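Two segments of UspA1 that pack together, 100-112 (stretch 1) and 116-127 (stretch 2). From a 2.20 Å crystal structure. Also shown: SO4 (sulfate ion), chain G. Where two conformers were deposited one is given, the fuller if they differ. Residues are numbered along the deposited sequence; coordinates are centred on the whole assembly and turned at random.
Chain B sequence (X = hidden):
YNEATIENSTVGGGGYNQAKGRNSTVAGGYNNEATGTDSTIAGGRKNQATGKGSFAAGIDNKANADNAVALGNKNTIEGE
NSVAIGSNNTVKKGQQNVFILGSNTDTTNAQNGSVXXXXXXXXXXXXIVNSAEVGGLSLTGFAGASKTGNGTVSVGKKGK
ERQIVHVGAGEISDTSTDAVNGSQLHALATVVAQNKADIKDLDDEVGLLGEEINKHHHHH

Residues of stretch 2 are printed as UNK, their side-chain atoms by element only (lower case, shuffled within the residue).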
# COMPACT_ATOMS: atom_id res chain seq x y z
N ILE B 100 5.91 -8.76 -3.72
CA ILE B 100 6.43 -8.56 -2.38
C ILE B 100 7.49 -7.46 -2.34
O ILE B 100 8.48 -7.51 -3.05
CB ILE B 100 7.06 -9.88 -1.84
CG1 ILE B 100 6.02 -11.03 -1.92
CG2 ILE B 100 7.55 -9.66 -0.42
CD1 ILE B 100 6.60 -12.42 -1.61
N LEU B 101 7.28 -6.44 -1.52
CA LEU B 101 8.36 -5.50 -1.24
C LEU B 101 8.45 -5.52 0.28
O LEU B 101 7.59 -4.95 0.95
CB LEU B 101 8.02 -4.09 -1.80
CG LEU B 101 9.02 -2.96 -1.49
CD1 LEU B 101 10.37 -3.22 -2.13
CD2 LEU B 101 8.49 -1.60 -1.92
N GLY B 102 9.42 -6.23 0.82
CA GLY B 102 9.36 -6.65 2.21
C GLY B 102 10.43 -7.66 2.55
O GLY B 102 11.30 -7.98 1.70
N SER B 103 10.39 -8.17 3.78
CA SER B 103 11.34 -9.14 4.27
C SER B 103 10.64 -10.09 5.22
O SER B 103 9.63 -9.74 5.81
CB SER B 103 12.48 -8.45 5.01
OG SER B 103 11.98 -7.53 5.95
N ASN B 104 11.13 -11.33 5.29
CA ASN B 104 10.67 -12.30 6.26
C ASN B 104 9.16 -12.44 6.21
O ASN B 104 8.52 -12.53 7.26
CB ASN B 104 11.15 -11.92 7.68
CG ASN B 104 12.68 -12.04 7.83
OD1 ASN B 104 13.40 -11.19 7.35
ND2 ASN B 104 13.15 -13.08 8.52
N THR B 105 8.61 -12.46 4.99
CA THR B 105 7.17 -12.57 4.81
C THR B 105 6.67 -14.04 4.90
O THR B 105 7.45 -14.99 5.05
CB THR B 105 6.69 -11.89 3.49
OG1 THR B 105 7.41 -12.48 2.43
CG2 THR B 105 7.02 -10.34 3.43
N ASP B 106 5.34 -14.20 4.88
CA ASP B 106 4.69 -15.52 4.94
C ASP B 106 3.62 -15.47 3.88
O ASP B 106 2.65 -14.70 3.98
CB ASP B 106 4.09 -15.75 6.32
CG ASP B 106 3.22 -17.02 6.43
OD1 ASP B 106 3.47 -18.02 5.72
OD2 ASP B 106 2.27 -17.02 7.27
N THR B 107 3.84 -16.27 2.84
CA THR B 107 2.90 -16.38 1.72
C THR B 107 2.06 -17.69 1.75
O THR B 107 1.42 -18.05 0.74
CB THR B 107 3.68 -16.37 0.43
OG1 THR B 107 4.71 -17.34 0.54
CG2 THR B 107 4.29 -14.96 0.16
N THR B 108 2.07 -18.40 2.88
CA THR B 108 1.22 -19.60 3.09
C THR B 108 -0.24 -19.38 2.66
O THR B 108 -0.83 -20.21 1.93
CB THR B 108 1.26 -20.05 4.57
OG1 THR B 108 2.58 -20.52 4.87
CG2 THR B 108 0.23 -21.19 4.87
N ASN B 109 -0.82 -18.26 3.10
CA ASN B 109 -2.24 -18.05 2.82
C ASN B 109 -2.55 -17.01 1.77
O ASN B 109 -3.70 -16.72 1.50
CB ASN B 109 -3.00 -17.80 4.11
CG ASN B 109 -3.14 -19.05 4.94
OD1 ASN B 109 -3.81 -20.02 4.54
ND2 ASN B 109 -2.49 -19.06 6.10
N ALA B 110 -1.50 -16.50 1.15
CA ALA B 110 -1.59 -15.53 0.07
C ALA B 110 -2.18 -16.20 -1.16
O ALA B 110 -1.69 -17.24 -1.59
CB ALA B 110 -0.24 -15.04 -0.22
N GLN B 111 -3.24 -15.63 -1.74
CA GLN B 111 -3.72 -16.10 -3.05
C GLN B 111 -3.12 -15.31 -4.24
O GLN B 111 -2.51 -14.24 -4.08
CB GLN B 111 -5.25 -16.02 -3.15
CG GLN B 111 -6.04 -16.78 -2.09
CD GLN B 111 -7.39 -16.10 -1.84
OE1 GLN B 111 -7.46 -14.88 -1.60
NE2 GLN B 111 -8.48 -16.89 -1.92
N ASN B 112 -3.33 -15.84 -5.43
CA ASN B 112 -2.98 -15.15 -6.67
C ASN B 112 -3.39 -13.67 -6.62
O ASN B 112 -4.50 -13.35 -6.23
CB ASN B 112 -3.62 -15.84 -7.88
CG ASN B 112 -3.18 -17.28 -8.03
OD1 ASN B 112 -2.05 -17.65 -7.67
ND2 ASN B 112 -4.05 -18.11 -8.57
N UNK B 116 2.26 -8.09 -0.75
CA UNK B 116 2.78 -8.01 0.60
C UNK B 116 3.77 -6.84 0.71
O UNK B 116 4.72 -6.72 -0.10
c UNK B 116 3.44 -9.32 0.99
c UNK B 116 3.35 -11.62 1.99
c UNK B 116 2.56 -10.55 1.26
c UNK B 116 1.99 -11.19 -0.05
N UNK B 117 3.56 -5.96 1.70
CA UNK B 117 4.47 -4.86 1.90
C UNK B 117 5.08 -4.93 3.28
O UNK B 117 4.37 -5.12 4.23
c UNK B 117 2.26 -1.96 0.58
c UNK B 117 3.71 -3.54 1.78
c UNK B 117 3.00 -3.24 0.44
c UNK B 117 4.06 -3.13 -0.73
N UNK B 118 6.40 -4.75 3.40
CA UNK B 118 7.06 -4.66 4.73
C UNK B 118 7.60 -5.93 5.37
O UNK B 118 7.33 -7.01 4.91
N UNK B 119 8.34 -5.72 6.45
CA UNK B 119 8.98 -6.77 7.26
C UNK B 119 7.97 -7.52 8.13
O UNK B 119 7.12 -6.90 8.79
n UNK B 119 11.87 -8.63 10.11
n UNK B 119 10.76 -6.83 10.46
c UNK B 119 11.44 -7.80 11.05
c UNK B 119 11.46 -8.18 8.88
c UNK B 119 10.75 -7.04 9.09
c UNK B 119 10.08 -6.11 8.14
N UNK B 120 8.09 -8.85 8.15
CA UNK B 120 7.19 -9.74 8.88
C UNK B 120 5.76 -9.71 8.34
O UNK B 120 4.80 -9.99 9.04
c UNK B 120 8.39 -9.72 11.07
o UNK B 120 9.14 -10.59 10.66
n UNK B 120 8.63 -9.03 12.19
c UNK B 120 7.15 -9.39 10.36
N UNK B 121 5.58 -9.35 7.10
CA UNK B 121 4.24 -9.24 6.55
C UNK B 121 3.65 -10.61 6.16
O UNK B 121 4.33 -11.41 5.54
c UNK B 121 2.90 -8.23 4.65
o UNK B 121 4.35 -6.90 6.04
c UNK B 121 4.22 -8.20 5.43
N UNK B 122 2.40 -10.89 6.53
CA UNK B 122 1.74 -12.12 6.07
C UNK B 122 0.63 -11.93 5.03
O UNK B 122 -0.15 -10.97 5.10
c UNK B 122 1.22 -12.95 7.27
N UNK B 123 0.57 -12.87 4.07
CA UNK B 123 -0.51 -12.98 3.09
C UNK B 123 -1.78 -13.45 3.78
O UNK B 123 -1.74 -14.16 4.81
N UNK B 124 -2.92 -13.06 3.21
CA UNK B 124 -4.24 -13.43 3.77
C UNK B 124 -5.23 -13.63 2.64
O UNK B 124 -5.24 -12.87 1.68
c UNK B 124 -7.28 -11.69 7.34
c UNK B 124 -5.58 -12.79 5.87
n UNK B 124 -7.24 -11.04 8.66
c UNK B 124 -5.88 -11.61 6.77
c UNK B 124 -4.74 -12.31 4.69
N UNK B 125 -6.08 -14.64 2.78
CA UNK B 125 -7.11 -14.95 1.80
C UNK B 125 -8.18 -13.83 1.76
O UNK B 125 -8.59 -13.35 2.79
c UNK B 125 -7.74 -16.34 2.16
N UNK B 126 -8.59 -13.41 0.58
CA UNK B 126 -9.72 -12.48 0.45
C UNK B 126 -11.03 -13.01 1.08
O UNK B 126 -11.37 -14.18 0.94
c UNK B 126 -9.95 -12.14 -1.03
N UNK B 127 -11.77 -12.15 1.78
CA UNK B 127 -13.15 -12.52 2.18
C UNK B 127 -14.15 -11.66 1.43
O UNK B 127 -13.81 -10.60 0.88
o UNK B 127 -13.10 -11.12 4.22
c UNK B 127 -12.47 -13.50 4.42
c UNK B 127 -13.38 -12.46 3.72
S SO4 G . -5.68 -14.02 10.38
O1 SO4 G . -5.94 -12.65 10.84
O2 SO4 G . -4.53 -14.54 11.13
O3 SO4 G . -6.89 -14.86 10.47
O4 SO4 G . -5.31 -14.04 8.96
O HOH W 1 0.22 -16.24 4.76
O HOH W 2 -10.93 -15.98 -0.81
O HOH W 3 -4.81 -13.40 -0.65

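Position 116 carries four carbons forked at the second, lying on the same sheet face as Ile 100; one branch tip comes 3.7 Å from Thr 105 CB and Asp 106 O. The fork past the first carbon identifies Leu 116, whose CD2 is that tip. Its backbone O accepts a hydrogen bond from Leu 101 N (2.9 Å). Position 117 again has four carbons forked at the second, now on the face of Leu 101, and one tip lies 4.2 Å from Leu 101 CB: this is Leu 117, with CD2 making the approach.

Position 118 has no side-chain atoms and is Gly 118. At its backbone angles a CB would be jammed against the carbonyl O of the residue before. Gly 118 N donates to Leu 101 O (2.7 Å), and the parallel strands then turn a corner. Position 119 shows one carbon followed by a five-membered ring of three carbons and two nitrogens, the mark of His 119. The ring presents its edge to Ser 103, with CD2 3.0 Å from Ser 103 OG.

At 120, two carbons end in one oxygen and one nitrogen, as in an asparagine; Asn 120 donates from its backbone N to Ser 103 O (2.9 Å). Position 121 has one carbon bearing an oxygen and a carbon, hence Thr 121. Its OG1 donates to Leu 117 O (2.5 Å) across the type II turn from Gly 118, while its backbone O receives Asp 106 N (3.0 Å).

A single carbon at 122, 4.1 Å from Asp 106 CB, gives Ala 122. Position 123 is bare: Gly 123. An ideal CB here would sit 2.4 Å from Ala 110 CB, a clash, so the missing side chain allows the close approach, and Gly 123 N donates to Asp 106 O (2.8 Å).

Position 124 extends four carbons in a row to a nitrogen, and its CB points away from stretch 1. This is Lys 124, whose NZ donates to sulfate O1 (3.0 Å). Single carbons at 125 and 126 lie near the amide of Gln 111 and define Ala 125 and Ala 126; Ala 126 N donates to Gln 111 OE1 (2.9 Å). Position 127, one carbon with an oxygen and a carbon, is Thr 127 and makes no contact.

The contact is thus chiefly a backbone ladder, resumed beyond the corner where Asp 106 bonds through both N and O. Leu 116 fills the space under the loop, reaching Thr 105, Thr 107 and Ala 110. Water 1 extends the ladder by joining Asp 106 O, Asn 109 N and Gly 123 O.

Stretch 2, residues 116-127: LLGHNTAGKAAT
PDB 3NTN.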